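Local coordinates for heavy-metal chelation domain-containing protein (Pyrococcus horikoshii, PDB 3NPG) that is of unknown function but probably belongs to the putative heavy-metal chelation proteins and contains a Rossmann-like domain, at residues A[46-51]-A[197-202]; A[137-142]-A[151-156]; A[156-161]-A[181-186]. One frame throughout, in Å; residues are numbered along the deposited sequence.

Contact 1: A[46-51]-A[197-202]; sequences GVAMTL and GPTGQL. With ACT (acetate ion), chain E.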
loop_
_atom_site.group_PDB
_atom_site.type_symbol
_atom_site.label_atom_id
_atom_site.label_comp_id
_atom_site.label_asym_id
_atom_site.label_seq_id
_atom_site.Cartn_x
_atom_site.Cartn_y
_atom_site.Cartn_z
ATOM N N GLY A 46 20.210 9.883 19.211
ATOM C CA GLY A 46 20.276 8.979 18.075
ATOM C C GLY A 46 18.913 8.759 17.464
ATOM O O GLY A 46 17.914 8.673 18.190
ATOM N N VAL A 47 18.847 8.707 16.120
ATOM C CA VAL A 47 17.577 8.520 15.418
ATOM C C VAL A 47 17.631 7.359 14.440
ATOM O O VAL A 47 18.705 6.995 13.973
ATOM C CB VAL A 47 17.065 9.826 14.735
ATOM C CG1 VAL A 47 16.713 10.891 15.768
ATOM C CG2 VAL A 47 18.077 10.359 13.726
ATOM N N ALA A 48 16.467 6.761 14.151
ATOM C CA ALA A 48 16.333 5.697 13.158
ATOM C C ALA A 48 14.983 5.826 12.491
ATOM O O ALA A 48 13.964 5.902 13.184
ATOM C CB ALA A 48 16.466 4.335 13.818
HETATM N N MSE A 49 14.969 5.944 11.147
HETATM C CA MSE A 49 13.729 6.148 10.391
HETATM C C MSE A 49 12.677 5.081 10.669
HETATM O O MSE A 49 12.951 3.886 10.546
HETATM C CB MSE A 49 14.008 6.250 8.890
HETATM C CG MSE A 49 12.776 6.588 8.078
HETATM SE SE MSE A 49 13.124 6.615 6.200
HETATM C CE MSE A 49 13.414 8.510 5.989
ATOM N N THR A 50 11.466 5.520 11.026
ATOM C CA THR A 50 10.339 4.630 11.253
ATOM C C THR A 50 9.724 4.269 9.920
ATOM O O THR A 50 9.484 5.152 9.090
ATOM C CB THR A 50 9.321 5.290 12.203
ATOM O OG1 THR A 50 9.995 5.698 13.393
ATOM C CG2 THR A 50 8.178 4.368 12.559
ATOM N N LEU A 51 9.536 2.968 9.675
ATOM C CA LEU A 51 8.949 2.479 8.434
ATOM C C LEU A 51 7.587 1.841 8.739
ATOM O O LEU A 51 7.510 0.636 9.015
ATOM C CB LEU A 51 9.895 1.464 7.752
ATOM C CG LEU A 51 11.334 1.944 7.505
ATOM C CD1 LEU A 51 12.234 0.789 7.185
ATOM C CD2 LEU A 51 11.388 2.983 6.396
ATOM N N GLY A 197 21.637 9.407 5.204
ATOM C CA GLY A 197 20.450 9.694 5.999
ATOM C C GLY A 197 20.702 9.741 7.492
ATOM O O GLY A 197 21.698 9.197 7.980
ATOM N N PRO A 198 19.754 10.327 8.270
ATOM C CA PRO A 198 19.935 10.387 9.741
ATOM C C PRO A 198 20.080 9.014 10.426
ATOM O O PRO A 198 20.634 8.945 11.515
ATOM C CB PRO A 198 18.680 11.130 10.225
ATOM C CG PRO A 198 18.206 11.892 9.045
ATOM C CD PRO A 198 18.539 11.049 7.845
ATOM N N THR A 199 19.595 7.922 9.784
ATOM C CA THR A 199 19.730 6.567 10.351
ATOM C C THR A 199 21.214 6.071 10.259
ATOM O O THR A 199 21.595 5.107 10.938
ATOM C CB THR A 199 18.718 5.592 9.687
ATOM O OG1 THR A 199 17.433 6.219 9.605
ATOM C CG2 THR A 199 18.601 4.271 10.433
ATOM N N GLY A 200 22.029 6.779 9.474
ATOM C CA GLY A 200 23.445 6.466 9.307
ATOM C C GLY A 200 24.342 7.157 10.318
ATOM O O GLY A 200 25.522 7.386 10.046
ATOM N N GLN A 201 23.793 7.462 11.519
ATOM C CA GLN A 201 24.525 8.126 12.609
ATOM C C GLN A 201 25.506 7.181 13.301
ATOM O O GLN A 201 26.226 7.605 14.206
ATOM C CB GLN A 201 23.540 8.696 13.644
ATOM C CG GLN A 201 22.938 10.039 13.263
ATOM C CD GLN A 201 21.879 10.478 14.249
ATOM O OE1 GLN A 201 21.175 9.663 14.848
ATOM N NE2 GLN A 201 21.718 11.781 14.410
ATOM N N LEU A 202 25.527 5.891 12.890
ATOM C CA LEU A 202 26.390 4.868 13.502
ATOM C C LEU A 202 27.902 5.168 13.314
ATOM O O LEU A 202 28.274 5.915 12.402
ATOM C CB LEU A 202 26.027 3.446 12.977
ATOM C CG LEU A 202 26.530 3.060 11.563
ATOM C CD1 LEU A 202 26.520 1.561 11.377
ATOM C CD2 LEU A 202 25.706 3.706 10.490
HETATM C C ACT E . 17.180 7.747 6.676
HETATM O O ACT E . 17.705 6.684 6.774
HETATM O OXT ACT E . 16.733 8.243 7.651
HETATM C CH3 ACT E . 17.067 8.437 5.318
#

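Contact 2: A[137-142]-A[151-156]; sequences EVYVFE and DTYSDT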
loop_
_atom_site.group_PDB
_atom_site.type_symbol
_atom_site.label_atom_id
_atom_site.label_comp_id
_atom_site.label_asym_id
_atom_site.label_seq_id
_atom_site.Cartn_x
_atom_site.Cartn_y
_atom_site.Cartn_z
ATOM N N GLU A 137 24.310 7.624 -15.367
ATOM C CA GLU A 137 23.255 6.651 -15.649
ATOM C C GLU A 137 22.705 6.158 -14.305
ATOM O O GLU A 137 23.404 5.456 -13.572
ATOM C CB GLU A 137 23.822 5.481 -16.477
ATOM C CG GLU A 137 22.770 4.544 -17.041
ATOM C CD GLU A 137 23.332 3.414 -17.888
ATOM O OE1 GLU A 137 24.211 3.684 -18.741
ATOM O OE2 GLU A 137 22.893 2.258 -17.698
ATOM N N VAL A 138 21.509 6.625 -13.931
ATOM C CA VAL A 138 20.954 6.370 -12.601
ATOM C C VAL A 138 19.818 5.327 -12.615
ATOM O O VAL A 138 18.981 5.330 -13.522
ATOM C CB VAL A 138 20.522 7.701 -11.911
ATOM C CG1 VAL A 138 19.907 7.443 -10.545
ATOM C CG2 VAL A 138 21.702 8.666 -11.795
ATOM N N TYR A 139 19.799 4.437 -11.591
ATOM C CA TYR A 139 18.743 3.442 -11.386
ATOM C C TYR A 139 18.184 3.610 -9.981
ATOM O O TYR A 139 18.885 3.328 -9.004
ATOM C CB TYR A 139 19.290 2.010 -11.577
ATOM C CG TYR A 139 19.696 1.699 -13.000
ATOM C CD1 TYR A 139 20.982 1.981 -13.459
ATOM C CD2 TYR A 139 18.809 1.097 -13.882
ATOM C CE1 TYR A 139 21.358 1.708 -14.772
ATOM C CE2 TYR A 139 19.177 0.809 -15.196
ATOM C CZ TYR A 139 20.453 1.120 -15.638
ATOM O OH TYR A 139 20.819 0.837 -16.934
ATOM N N VAL A 140 16.955 4.155 -9.865
ATOM C CA VAL A 140 16.335 4.426 -8.557
ATOM C C VAL A 140 15.414 3.279 -8.136
ATOM O O VAL A 140 14.572 2.847 -8.922
ATOM C CB VAL A 140 15.601 5.804 -8.527
ATOM C CG1 VAL A 140 15.211 6.183 -7.100
ATOM C CG2 VAL A 140 16.461 6.895 -9.149
ATOM N N PHE A 141 15.578 2.786 -6.894
ATOM C CA PHE A 141 14.760 1.692 -6.360
ATOM C C PHE A 141 13.999 2.147 -5.133
ATOM O O PHE A 141 14.607 2.639 -4.181
ATOM C CB PHE A 141 15.635 0.471 -6.023
ATOM C CG PHE A 141 16.508 0.006 -7.161
ATOM C CD1 PHE A 141 16.015 -0.868 -8.126
ATOM C CD2 PHE A 141 17.827 0.431 -7.267
ATOM C CE1 PHE A 141 16.821 -1.291 -9.184
ATOM C CE2 PHE A 141 18.629 0.012 -8.330
ATOM C CZ PHE A 141 18.122 -0.848 -9.280
ATOM N N GLU A 142 12.673 1.996 -5.144
ATOM C CA GLU A 142 11.851 2.392 -4.006
ATOM C C GLU A 142 10.897 1.275 -3.581
ATOM O O GLU A 142 10.226 0.672 -4.421
ATOM C CB GLU A 142 11.092 3.707 -4.298
ATOM C CG GLU A 142 10.300 4.247 -3.110
ATOM C CD GLU A 142 11.100 4.471 -1.838
ATOM O OE1 GLU A 142 11.968 5.372 -1.830
ATOM O OE2 GLU A 142 10.819 3.781 -0.832
ATOM N N ASP A 151 9.870 6.486 -12.830
ATOM C CA ASP A 151 11.245 6.106 -13.182
ATOM C C ASP A 151 11.913 5.250 -12.074
ATOM O O ASP A 151 13.033 4.764 -12.258
ATOM C CB ASP A 151 12.088 7.363 -13.486
ATOM C CG ASP A 151 11.503 8.254 -14.572
ATOM O OD1 ASP A 151 11.115 7.718 -15.637
ATOM O OD2 ASP A 151 11.496 9.487 -14.386
ATOM N N THR A 152 11.198 5.027 -10.954
ATOM C CA THR A 152 11.707 4.194 -9.865
ATOM C C THR A 152 11.401 2.716 -10.127
ATOM O O THR A 152 10.274 2.374 -10.488
ATOM C CB THR A 152 11.165 4.673 -8.499
ATOM O OG1 THR A 152 9.746 4.601 -8.509
ATOM C CG2 THR A 152 11.613 6.082 -8.152
ATOM N N TYR A 153 12.418 1.847 -9.974
ATOM C CA TYR A 153 12.271 0.399 -10.166
ATOM C C TYR A 153 11.841 -0.272 -8.864
ATOM O O TYR A 153 12.062 0.276 -7.787
ATOM C CB TYR A 153 13.599 -0.218 -10.653
ATOM C CG TYR A 153 14.055 0.299 -11.995
ATOM C CD1 TYR A 153 13.702 -0.353 -13.171
ATOM C CD2 TYR A 153 14.874 1.420 -12.092
ATOM C CE1 TYR A 153 14.117 0.121 -14.415
ATOM C CE2 TYR A 153 15.296 1.903 -13.329
ATOM C CZ TYR A 153 14.912 1.252 -14.490
ATOM O OH TYR A 153 15.327 1.721 -15.713
ATOM N N SER A 154 11.264 -1.477 -8.958
ATOM C CA SER A 154 10.894 -2.259 -7.779
ATOM C C SER A 154 12.168 -2.736 -7.071
ATOM O O SER A 154 13.186 -2.970 -7.736
ATOM C CB SER A 154 10.038 -3.456 -8.186
ATOM O OG SER A 154 9.691 -4.253 -7.068
ATOM N N ASP A 155 12.128 -2.865 -5.728
ATOM C CA ASP A 155 13.309 -3.291 -4.969
ATOM C C ASP A 155 13.710 -4.753 -5.278
ATOM O O ASP A 155 14.817 -5.172 -4.932
ATOM C CB ASP A 155 13.115 -3.066 -3.461
ATOM C CG ASP A 155 12.046 -3.937 -2.835
ATOM O OD1 ASP A 155 12.405 -4.953 -2.202
ATOM O OD2 ASP A 155 10.865 -3.559 -2.903
ATOM N N THR A 156 12.831 -5.501 -5.986
ATOM C CA THR A 156 13.115 -6.888 -6.391
ATOM C C THR A 156 14.159 -6.931 -7.522
ATOM O O THR A 156 14.778 -7.974 -7.754
ATOM C CB THR A 156 11.813 -7.620 -6.786
ATOM O OG1 THR A 156 11.231 -6.970 -7.913
ATOM C CG2 THR A 156 10.814 -7.686 -5.645
#

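Contact 3: A[156-161]-A[181-186]; sequences TLEYHI and DMILDR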
loop_
_atom_site.group_PDB
_atom_site.type_symbol
_atom_site.label_atom_id
_atom_site.label_comp_id
_atom_site.label_asym_id
_atom_site.label_seq_id
_atom_site.Cartn_x
_atom_site.Cartn_y
_atom_site.Cartn_z
ATOM N N THR A 156 12.831 -5.501 -5.986
ATOM C CA THR A 156 13.115 -6.888 -6.391
ATOM C C THR A 156 14.159 -6.931 -7.522
ATOM O O THR A 156 14.778 -7.974 -7.754
ATOM C CB THR A 156 11.813 -7.620 -6.786
ATOM O OG1 THR A 156 11.231 -6.970 -7.913
ATOM C CG2 THR A 156 10.814 -7.686 -5.645
ATOM N N LEU A 157 14.360 -5.783 -8.212
ATOM C CA LEU A 157 15.314 -5.673 -9.317
ATOM C C LEU A 157 16.706 -5.250 -8.832
ATOM O O LEU A 157 17.654 -5.255 -9.622
ATOM C CB LEU A 157 14.796 -4.696 -10.396
ATOM C CG LEU A 157 13.465 -5.081 -11.075
ATOM C CD1 LEU A 157 12.967 -3.966 -11.968
ATOM C CD2 LEU A 157 13.602 -6.386 -11.864
ATOM N N GLU A 158 16.837 -4.907 -7.524
ATOM C CA GLU A 158 18.128 -4.535 -6.930
ATOM C C GLU A 158 19.111 -5.683 -7.062
ATOM O O GLU A 158 20.230 -5.487 -7.539
ATOM C CB GLU A 158 17.963 -4.163 -5.446
ATOM C CG GLU A 158 17.214 -2.864 -5.211
ATOM C CD GLU A 158 16.923 -2.553 -3.754
ATOM O OE1 GLU A 158 17.441 -3.277 -2.876
ATOM O OE2 GLU A 158 16.182 -1.582 -3.492
ATOM N N TYR A 159 18.661 -6.908 -6.715
ATOM C CA TYR A 159 19.474 -8.129 -6.768
ATOM C C TYR A 159 20.156 -8.319 -8.141
ATOM O O TYR A 159 21.270 -8.840 -8.205
ATOM C CB TYR A 159 18.604 -9.356 -6.422
ATOM C CG TYR A 159 19.394 -10.626 -6.201
ATOM C CD1 TYR A 159 19.860 -10.970 -4.935
ATOM C CD2 TYR A 159 19.631 -11.516 -7.245
ATOM C CE1 TYR A 159 20.583 -12.143 -4.722
ATOM C CE2 TYR A 159 20.366 -12.684 -7.049
ATOM C CZ TYR A 159 20.842 -12.994 -5.785
ATOM O OH TYR A 159 21.565 -14.144 -5.584
ATOM N N HIS A 160 19.495 -7.872 -9.228
ATOM C CA HIS A 160 20.006 -8.055 -10.587
ATOM C C HIS A 160 20.764 -6.826 -11.128
ATOM O O HIS A 160 21.623 -6.979 -11.994
ATOM C CB HIS A 160 18.866 -8.440 -11.539
ATOM C CG HIS A 160 17.988 -9.534 -11.016
ATOM N ND1 HIS A 160 18.380 -10.860 -11.063
ATOM C CD2 HIS A 160 16.760 -9.461 -10.450
ATOM C CE1 HIS A 160 17.384 -11.549 -10.531
ATOM N NE2 HIS A 160 16.387 -10.750 -10.147
ATOM N N ILE A 161 20.429 -5.608 -10.644
ATOM C CA ILE A 161 21.051 -4.371 -11.153
ATOM C C ILE A 161 22.292 -3.930 -10.341
ATOM O O ILE A 161 23.261 -3.442 -10.931
ATOM C CB ILE A 161 20.000 -3.229 -11.337
ATOM C CG1 ILE A 161 18.924 -3.641 -12.379
ATOM C CG2 ILE A 161 20.680 -1.893 -11.733
ATOM C CD1 ILE A 161 17.700 -2.754 -12.416
ATOM N N ASP A 181 22.576 -6.102 4.167
ATOM C CA ASP A 181 23.362 -7.330 3.948
ATOM C C ASP A 181 23.317 -7.786 2.489
ATOM O O ASP A 181 24.348 -8.173 1.936
ATOM C CB ASP A 181 22.888 -8.453 4.877
ATOM C CG ASP A 181 23.273 -8.250 6.330
ATOM O OD1 ASP A 181 22.724 -7.325 6.966
ATOM O OD2 ASP A 181 24.056 -9.057 6.846
HETATM N N MSE A 182 22.124 -7.717 1.858
HETATM C CA MSE A 182 21.937 -8.094 0.450
HETATM C C MSE A 182 22.607 -7.074 -0.488
HETATM O O MSE A 182 23.331 -7.470 -1.407
HETATM C CB MSE A 182 20.430 -8.230 0.124
HETATM C CG MSE A 182 20.140 -8.667 -1.327
HETATM SE SE MSE A 182 20.018 -7.175 -2.573
HETATM C CE MSE A 182 18.497 -6.256 -1.809
ATOM N N ILE A 183 22.373 -5.758 -0.244
ATOM C CA ILE A 183 22.938 -4.669 -1.050
ATOM C C ILE A 183 24.459 -4.792 -1.169
ATOM O O ILE A 183 24.996 -4.708 -2.276
ATOM C CB ILE A 183 22.494 -3.277 -0.493
ATOM C CG1 ILE A 183 20.982 -3.052 -0.723
ATOM C CG2 ILE A 183 23.334 -2.128 -1.108
ATOM C CD1 ILE A 183 20.358 -1.974 0.172
ATOM N N LEU A 184 25.146 -5.048 -0.041
ATOM C CA LEU A 184 26.606 -5.197 -0.027
ATOM C C LEU A 184 27.059 -6.475 -0.728
ATOM O O LEU A 184 28.054 -6.456 -1.446
ATOM C CB LEU A 184 27.146 -5.144 1.412
ATOM C CG LEU A 184 26.975 -3.799 2.134
ATOM C CD1 LEU A 184 27.411 -3.899 3.572
ATOM C CD2 LEU A 184 27.741 -2.690 1.423
ATOM N N ASP A 185 26.308 -7.577 -0.552
ATOM C CA ASP A 185 26.623 -8.853 -1.202
ATOM C C ASP A 185 26.513 -8.739 -2.730
ATOM O O ASP A 185 27.330 -9.322 -3.450
ATOM C CB ASP A 185 25.702 -9.972 -0.675
ATOM C CG ASP A 185 25.733 -11.259 -1.504
ATOM O OD1 ASP A 185 26.846 -11.794 -1.734
ATOM O OD2 ASP A 185 24.640 -11.747 -1.886
ATOM N N ARG A 186 25.517 -7.971 -3.223
ATOM C CA ARG A 186 25.291 -7.816 -4.661
ATOM C C ARG A 186 26.112 -6.679 -5.275
ATOM O O ARG A 186 26.176 -6.564 -6.498
ATOM C CB ARG A 186 23.789 -7.650 -4.965
ATOM C CG ARG A 186 22.934 -8.857 -4.529
ATOM C CD ARG A 186 23.401 -10.157 -5.173
ATOM N NE ARG A 186 23.071 -10.212 -6.600
ATOM C CZ ARG A 186 23.528 -11.145 -7.435
ATOM N NH1 ARG A 186 24.350 -12.092 -6.998
ATOM N NH2 ARG A 186 23.173 -11.131 -8.712
#

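Contact 1: A[46-51]-A[197-202]
T199 and Q201 turn polar groups to strand 43-49 by their torsions: in T199 a chi1 of -45° puts OG1 beside its own backbone N, and in Q201 CG stands anti to the carbonyl carbon, with chi2 at 174° carrying CD straight on. The Q201 amide comes to lie beside G46 and V47, where OE1 accepts a hydrogen bond from V47 N at 2.8 Å, in the carbonyl plane. Two residues on, M49 N gives a nearly straight bond (167°) to T199 OG1 at 2.9 Å. A threonine suits this place because its methyl serves too, with CG2 4.0 Å from A48 CB. P198, a rigid apolar ring, sets CB against V47 CG2 at 3.6 Å. An acetate, probably from the crystallisation liquor, has both oxygens 2.9 Å from T199 OG1 and is also bonded by Y32 OH; its methyl lies by CA of G197, whose backbone angles call for glycine. An alanine in place of Q201 would probably leave V47 N and M218 O without their partners and open a gap beside V47 CG2. Around this, N90 of helix 79-96 bonds to both V47 O and T199 O, strand 32-38 pairs with G46 and A48, and the loop of 197-202 follows strand 192-196, so the contact ties the antiparallel sheet to the Rossmann-like one.

Contact 2: A[137-142]-A[151-156]
Y153 carries the largest share of the contact, and V140 is the next most covered. The backbone of Y153 bonds in both directions: Y153 N donates to V140 O at 2.6 Å, and Y153 O accepts from E142 N at 3.2 Å. The two bonds flank F141, as in a parallel bridge, and F141 and Y153 send their side chains to the same face. There the Y153 ring has V140 O near its plane at the edge, 3.5 Å from CD2. With Y139 the ring meets obliquely, CE2 to Y139 CD2 at 3.6 Å and the planes 37° apart. F141 comes at a similar tilt, its CD1 touching Y153 CB at 3.6 Å. Three aromatic side chains so form a cluster on one face of the parallel part of the mixed sheet in this Rossmann-like domain, where 152-153 is an outermost strand within the chain and 137-141 the next one in. Flat rings suit this margin because they can pack against one another, and Y139 keeps a polar end, its OH giving a hydrogen bond to E137 OE2. V140 points to the opposite face, where its branched side chain lies beside T152, CG1 to CG2 at 3.8 Å. E142 adds its CB against T152 and turns its carboxylate to N124 N and N144 N. Q56 of the third subunit packs on Y153, and R143 of that subunit makes a salt bridge with D155.

Contact 3: A[156-161]-A[181-186]
Y159 and R186 bring their CA atoms to 6.2 Å, the closest backbone approach between helix 158-161 and helix 180-186. The R186 chain is bent, chi2 -57° and chi3 -72° placing CD and NE, and its guanidinium lies flat on one face of the Y159 ring with the planes 7° apart. CZ sits 3.8 Å from the ring centroid, a cation-pi contact, and CD adds a CH-pi contact over the same face. An arginine can do more here: its edge grips Y159 O side-on, NE at 2.8 Å on a lone pair and NH2 at 3.0 Å, both nearly in the guanidinium plane. Four residues on is P163, with no N-H to offer this carbonyl; the two arginine bonds probably take that place and fix the rotation of the guanidinium. At the ring edge lies M182 CG, 4.3 Å from Y159 CD1, while the methyl CE of M182, a flexible selenomethionine, meets E158 OE1 at 3.3 Å. Y159 OH makes a weak hydrogen bond with D185 of the third subunit, and M182 of that subunit packs on Y159, which thus takes part in assembly. E158 and I183 both touch I122 of the sheet. Such pairing of helices over one sheet face is that of a Rossmann-like fold, with 158-161 in the crossover from strand 152-153 to 167-171 and 180-186 in the next one, to 192-196.

Overall arrangement
Contact 1 closes the longest loop, joining strand 43-49 of the antiparallel sheet to the loop after strand 192-196, and the other two fall within that span, contact 2 before contact 3. Their centres lie about 22 and 21 Å from that of contact 1, without touching it. The centres of contacts 2 and 3 are about 12 Å apart; the two share T156 and meet where F141 and Y139 pack on E158 and I161. Strand 152-153 leads into helix 158-161, so both cover one end of the mixed sheet and border the third subunit. Contact 1 holds the two parts of the chain together near its centre, while contacts 2 and 3 build the Rossmann-like margin used in assembly.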